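Local coordinates for putative uncharacterized protein (Streptococcus suis, PDB 4XZ7) that is a fragment, homodimeric in the crystal, of a transglutaminase that probably helps the bacterium resist phagocytosis, at residues B[93-98]-B[124-129]; B[118-123]-B[162-167]. All blocks are in the same frame, centred on the assembly; numbering follows the deposited sequence.

Interaction 1 of 2, residues B[93-98]-B[124-129]; sequences HNEEDY and ALFKIE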
# COMPACT_ATOMS: atom_id res chain seq x y z
N HIS B 93 36.85 3.32 2.47
CA HIS B 93 38.19 3.32 1.91
C HIS B 93 39.18 2.72 2.89
O HIS B 93 40.03 1.93 2.50
CB HIS B 93 38.59 4.74 1.52
CG HIS B 93 37.62 5.39 0.59
ND1 HIS B 93 36.90 4.69 -0.35
CD2 HIS B 93 37.23 6.69 0.47
CE1 HIS B 93 36.12 5.52 -1.01
NE2 HIS B 93 36.30 6.74 -0.54
N ASN B 94 39.05 3.11 4.15
CA ASN B 94 39.87 2.58 5.23
C ASN B 94 39.05 2.50 6.52
O ASN B 94 37.87 2.85 6.53
CB ASN B 94 41.14 3.44 5.44
CG ASN B 94 40.83 4.92 5.60
OD1 ASN B 94 39.71 5.31 5.93
ND2 ASN B 94 41.84 5.75 5.37
N GLU B 95 39.67 2.05 7.60
CA GLU B 95 38.97 1.92 8.88
C GLU B 95 38.41 3.25 9.37
O GLU B 95 37.27 3.33 9.82
CB GLU B 95 39.91 1.33 9.94
CG GLU B 95 40.31 -0.12 9.69
CD GLU B 95 41.41 -0.27 8.64
OE1 GLU B 95 41.78 0.73 7.98
OE2 GLU B 95 41.91 -1.40 8.49
N GLU B 96 39.23 4.30 9.30
CA GLU B 96 38.83 5.60 9.81
C GLU B 96 37.56 6.07 9.13
O GLU B 96 36.64 6.56 9.79
CB GLU B 96 39.95 6.62 9.60
CG GLU B 96 39.46 8.06 9.66
CD GLU B 96 40.52 9.09 9.30
OE1 GLU B 96 41.71 8.71 9.12
OE2 GLU B 96 40.17 10.28 9.18
N ASP B 97 37.51 5.92 7.81
CA ASP B 97 36.34 6.26 7.01
C ASP B 97 35.12 5.45 7.47
O ASP B 97 34.02 5.99 7.63
CB ASP B 97 36.64 6.01 5.53
CG ASP B 97 35.49 6.40 4.61
OD1 ASP B 97 34.80 7.41 4.90
OD2 ASP B 97 35.28 5.70 3.59
N TYR B 98 35.32 4.16 7.67
CA TYR B 98 34.22 3.29 8.07
C TYR B 98 33.64 3.77 9.40
O TYR B 98 32.42 3.87 9.56
CB TYR B 98 34.69 1.84 8.19
CG TYR B 98 33.69 0.94 8.89
CD1 TYR B 98 32.57 0.48 8.22
CD2 TYR B 98 33.88 0.55 10.21
CE1 TYR B 98 31.66 -0.36 8.86
CE2 TYR B 98 32.98 -0.27 10.85
CZ TYR B 98 31.87 -0.72 10.17
OH TYR B 98 30.97 -1.53 10.82
N ALA B 124 33.51 -3.20 2.71
CA ALA B 124 34.90 -2.91 3.00
C ALA B 124 35.75 -4.14 2.77
O ALA B 124 35.27 -5.27 2.91
CB ALA B 124 35.06 -2.40 4.44
N LEU B 125 37.02 -3.93 2.40
CA LEU B 125 37.95 -5.03 2.20
C LEU B 125 38.54 -5.53 3.51
O LEU B 125 39.29 -6.51 3.54
CB LEU B 125 39.07 -4.62 1.25
CG LEU B 125 38.60 -4.37 -0.19
CD1 LEU B 125 39.72 -3.76 -1.00
CD2 LEU B 125 38.07 -5.64 -0.84
N PHE B 126 38.20 -4.86 4.60
CA PHE B 126 38.55 -5.34 5.94
C PHE B 126 37.26 -5.74 6.63
O PHE B 126 36.18 -5.34 6.22
CB PHE B 126 39.30 -4.27 6.74
CG PHE B 126 38.61 -2.94 6.77
CD1 PHE B 126 37.66 -2.66 7.75
CD2 PHE B 126 38.89 -1.98 5.82
CE1 PHE B 126 37.01 -1.44 7.77
CE2 PHE B 126 38.24 -0.76 5.85
CZ PHE B 126 37.30 -0.49 6.82
N LYS B 127 37.38 -6.53 7.68
CA LYS B 127 36.22 -7.12 8.32
C LYS B 127 35.36 -6.08 8.99
O LYS B 127 35.82 -5.33 9.86
CB LYS B 127 36.63 -8.17 9.34
CG LYS B 127 35.45 -8.80 10.05
CD LYS B 127 35.87 -10.07 10.78
CE LYS B 127 34.68 -10.69 11.49
NZ LYS B 127 35.09 -11.88 12.27
N ILE B 128 34.11 -6.02 8.57
CA ILE B 128 33.13 -5.19 9.22
C ILE B 128 31.88 -6.02 9.40
O ILE B 128 31.53 -6.83 8.53
CB ILE B 128 32.80 -3.92 8.40
CG1 ILE B 128 32.36 -4.29 6.99
CG2 ILE B 128 34.02 -3.02 8.35
CD1 ILE B 128 31.69 -3.17 6.18
N GLU B 129 31.23 -5.83 10.54
CA GLU B 129 29.91 -6.41 10.79
C GLU B 129 29.16 -5.59 11.83
O GLU B 129 29.75 -4.79 12.56
CB GLU B 129 30.03 -7.86 11.23
CG GLU B 129 31.18 -8.15 12.18
CD GLU B 129 31.06 -9.51 12.84
OE1 GLU B 129 30.93 -9.53 14.09
OE2 GLU B 129 31.11 -10.55 12.14
O HOH W 1 32.33 -3.57 12.00
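The ring of Phe-126 lies between Glu-95 on one face and Ala-124 on the other, with CB of Tyr-98 at its edge, in the ring plane. The Tyr-98 ring in turn carries CG2 of Ile-128 over the centre of one face, a CH-pi contact of 3.6 Å from that carbon to the ring centroid. Here the first turn of helix 95-101 packs on the loop that follows strand 121-124. Asn-94 is the N-cap: its OD1 accepts from Asp-97 N at 3.0 Å, while Asp-97 OD2 reaches back to His-93 N through its anti lone pair, so the residues leading into the helix are tied down at two points. Short polar side chains suit this place because they can turn back on nearby backbone N-H groups.

The bend at chi2 (79°) brings Glu-95 CD back over the Phe-126 ring, and the carboxylate lies nearly parallel to it, the planes 11° apart. Glu-95 CG makes a CH-pi contact, 4.1 Å from the centroid of the Phe-126 ring. The partly exposed phenylalanine thus has this face covered by both the CG methylene and the stacked carboxylate of an exposed acid. Phe-126 CZ comes 3.4 Å from Asn-94 O, which meets the ring obliquely.

Tyr-98 suits its buried site by being apolar along the ring and polar at the tip. Ile-128, branched at CB, offers a methyl to the ring and also packs on Tyr-159 and His-161 of strand 157-167. The hydroxyl OH of Tyr-98 is hydrogen-bonded to His-161 NE2 and, at 2.7 Å, to a water that accepts from Glu-129 N at 2.9 Å.

Interaction 2 of 2, residues B[118-123]-B[162-167]; sequences EPKRIH and GLTVDN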
# COMPACT_ATOMS: atom_id res chain seq x y z
N GLU B 118 15.44 2.23 -0.66
CA GLU B 118 15.58 0.85 -0.20
C GLU B 118 16.85 0.79 0.64
O GLU B 118 17.75 1.59 0.43
CB GLU B 118 15.66 -0.13 -1.37
CG GLU B 118 16.98 -0.10 -2.15
CD GLU B 118 17.14 1.15 -3.01
OE1 GLU B 118 16.15 1.89 -3.19
OE2 GLU B 118 18.27 1.39 -3.51
N PRO B 119 16.93 -0.16 1.59
CA PRO B 119 18.12 -0.22 2.46
C PRO B 119 19.46 -0.12 1.71
O PRO B 119 19.71 -0.84 0.75
CB PRO B 119 17.95 -1.58 3.14
CG PRO B 119 16.43 -1.70 3.30
CD PRO B 119 15.90 -1.13 1.99
N LYS B 120 20.30 0.83 2.12
CA LYS B 120 21.66 0.92 1.61
C LYS B 120 22.62 0.05 2.43
O LYS B 120 22.37 -0.24 3.61
CB LYS B 120 22.15 2.37 1.61
CG LYS B 120 21.25 3.30 0.81
CD LYS B 120 20.87 2.67 -0.53
CE LYS B 120 19.71 3.39 -1.21
NZ LYS B 120 20.04 4.79 -1.60
N ARG B 121 23.71 -0.36 1.81
CA ARG B 121 24.73 -1.15 2.50
C ARG B 121 26.09 -0.45 2.46
O ARG B 121 26.32 0.44 1.64
CB ARG B 121 24.81 -2.57 1.88
CG ARG B 121 23.55 -3.37 2.10
CD ARG B 121 23.50 -4.70 1.35
NE ARG B 121 22.10 -5.13 1.18
CZ ARG B 121 21.59 -6.22 1.74
NH1 ARG B 121 22.36 -7.01 2.47
NH2 ARG B 121 20.32 -6.52 1.55
N ILE B 122 26.97 -0.82 3.38
CA ILE B 122 28.35 -0.35 3.36
C ILE B 122 29.23 -1.58 3.22
O ILE B 122 28.89 -2.66 3.74
CB ILE B 122 28.71 0.48 4.64
CG1 ILE B 122 30.17 0.89 4.66
CG2 ILE B 122 28.39 -0.29 5.92
CD1 ILE B 122 30.44 2.04 5.61
N HIS B 123 30.34 -1.44 2.50
CA HIS B 123 31.22 -2.57 2.21
C HIS B 123 32.68 -2.20 2.48
O HIS B 123 33.05 -1.03 2.45
CB HIS B 123 31.08 -3.03 0.76
CG HIS B 123 29.67 -3.04 0.25
ND1 HIS B 123 28.82 -4.12 0.39
CD2 HIS B 123 28.96 -2.09 -0.42
CE1 HIS B 123 27.66 -3.84 -0.16
NE2 HIS B 123 27.71 -2.61 -0.65
N GLY B 162 24.27 -3.57 6.59
CA GLY B 162 23.38 -2.44 6.46
C GLY B 162 24.05 -1.14 6.83
O GLY B 162 24.84 -1.09 7.77
N LEU B 163 23.76 -0.10 6.05
CA LEU B 163 24.20 1.24 6.37
C LEU B 163 23.02 2.06 6.89
O LEU B 163 23.14 2.71 7.92
CB LEU B 163 24.82 1.93 5.14
CG LEU B 163 25.29 3.37 5.36
CD1 LEU B 163 26.22 3.48 6.58
CD2 LEU B 163 26.01 3.89 4.14
N THR B 164 21.89 2.03 6.18
CA THR B 164 20.71 2.76 6.63
C THR B 164 19.85 1.90 7.56
O THR B 164 19.79 0.67 7.41
CB THR B 164 19.83 3.23 5.47
OG1 THR B 164 19.45 2.09 4.71
CG2 THR B 164 20.58 4.22 4.55
N VAL B 165 19.20 2.56 8.50
CA VAL B 165 18.23 1.91 9.35
C VAL B 165 16.84 2.39 8.94
O VAL B 165 16.68 3.50 8.42
CB VAL B 165 18.50 2.20 10.86
CG1 VAL B 165 19.89 1.73 11.22
CG2 VAL B 165 18.35 3.66 11.17
N ASP B 166 15.84 1.54 9.14
CA ASP B 166 14.48 1.87 8.78
C ASP B 166 13.57 1.03 9.66
O ASP B 166 14.03 0.13 10.38
CB ASP B 166 14.21 1.58 7.30
CG ASP B 166 13.06 2.40 6.72
OD1 ASP B 166 12.30 3.03 7.50
OD2 ASP B 166 12.92 2.41 5.48
N ASN B 167 12.28 1.35 9.61
CA ASN B 167 11.21 0.47 10.08
C ASN B 167 11.56 -0.98 9.79
O ASN B 167 11.90 -1.30 8.65
CB ASN B 167 9.91 0.90 9.37
CG ASN B 167 8.69 0.26 9.94
OD1 ASN B 167 8.67 -0.93 10.20
ND2 ASN B 167 7.62 1.06 10.10
O HOH W 2 20.26 -1.38 5.55
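Thr-164 and Lys-120 meet through both backbone and side chain. Lys-120 N donates to the hydroxyl OG1 of Thr-164 at 3.0 Å with an N-H...O angle of 153°, so a side-chain oxygen takes the place of a backbone carbonyl. The threonine's chi1 of 58° sets OG1 between its own N and carbonyl carbon, and its methyl CG2 packs 3.8 Å from Lys-120 CB. A beta-branched residue with a hydroxyl suits the place, since one branch bonds the backbone while the other covers the aliphatic root of the lysine, whose NZ turns off to Ser-116 O.

Lys-120 O is gripped from several directions: Leu-163 N donates to it at 2.8 Å, Thr-164 N adds a weak bond, and a water donates to it and to Thr-164 O, bridging the two carbonyls. With the near-helical psi of Leu-163 (-49°), this makes a classic beta bulge, Leu-163 and Thr-164 opposite Lys-120, where strand 121-124 begins to pair antiparallel with strand 157-167 in a mixed sheet. Arg-121 and Gly-162 form a non-hydrogen-bonded pair, CA to CA 4.4 Å; the strands can come close because the glycine has no side chain and that of Arg-121 points away, its guanidinium in a cation-pi contact with Phe-43.

Leu-163 CB sits 3.6 Å from Lys-120 O and 4.2 Å from Ile-122 CB, and Gln-101 of helix 95-101 touches both apolar residues.

In the fold
Interactions 1 and 2 lie with their centres about 16 Å apart, on the same side of the chain's centre, and their segments alternate along the chain: 93-98, 118-123, 124-129, 162-167. Segments 118-123 and 124-129 are continuous, so strand 121-124 runs from its pairing with strand 157-167 directly into the loop beneath helix 95-101. The two contacts touch where Tyr-98 CD1 packs 3.7 Å from Ile-122 CD1, joining helix to sheet. Both belong to the N-terminal part of this fragment, around the mixed sheet that includes strands 121-124 and 157-167. At the far end of interaction 2, Asp-166 and Asn-167 bond to the second subunit, linking this sheet to the homodimer interface.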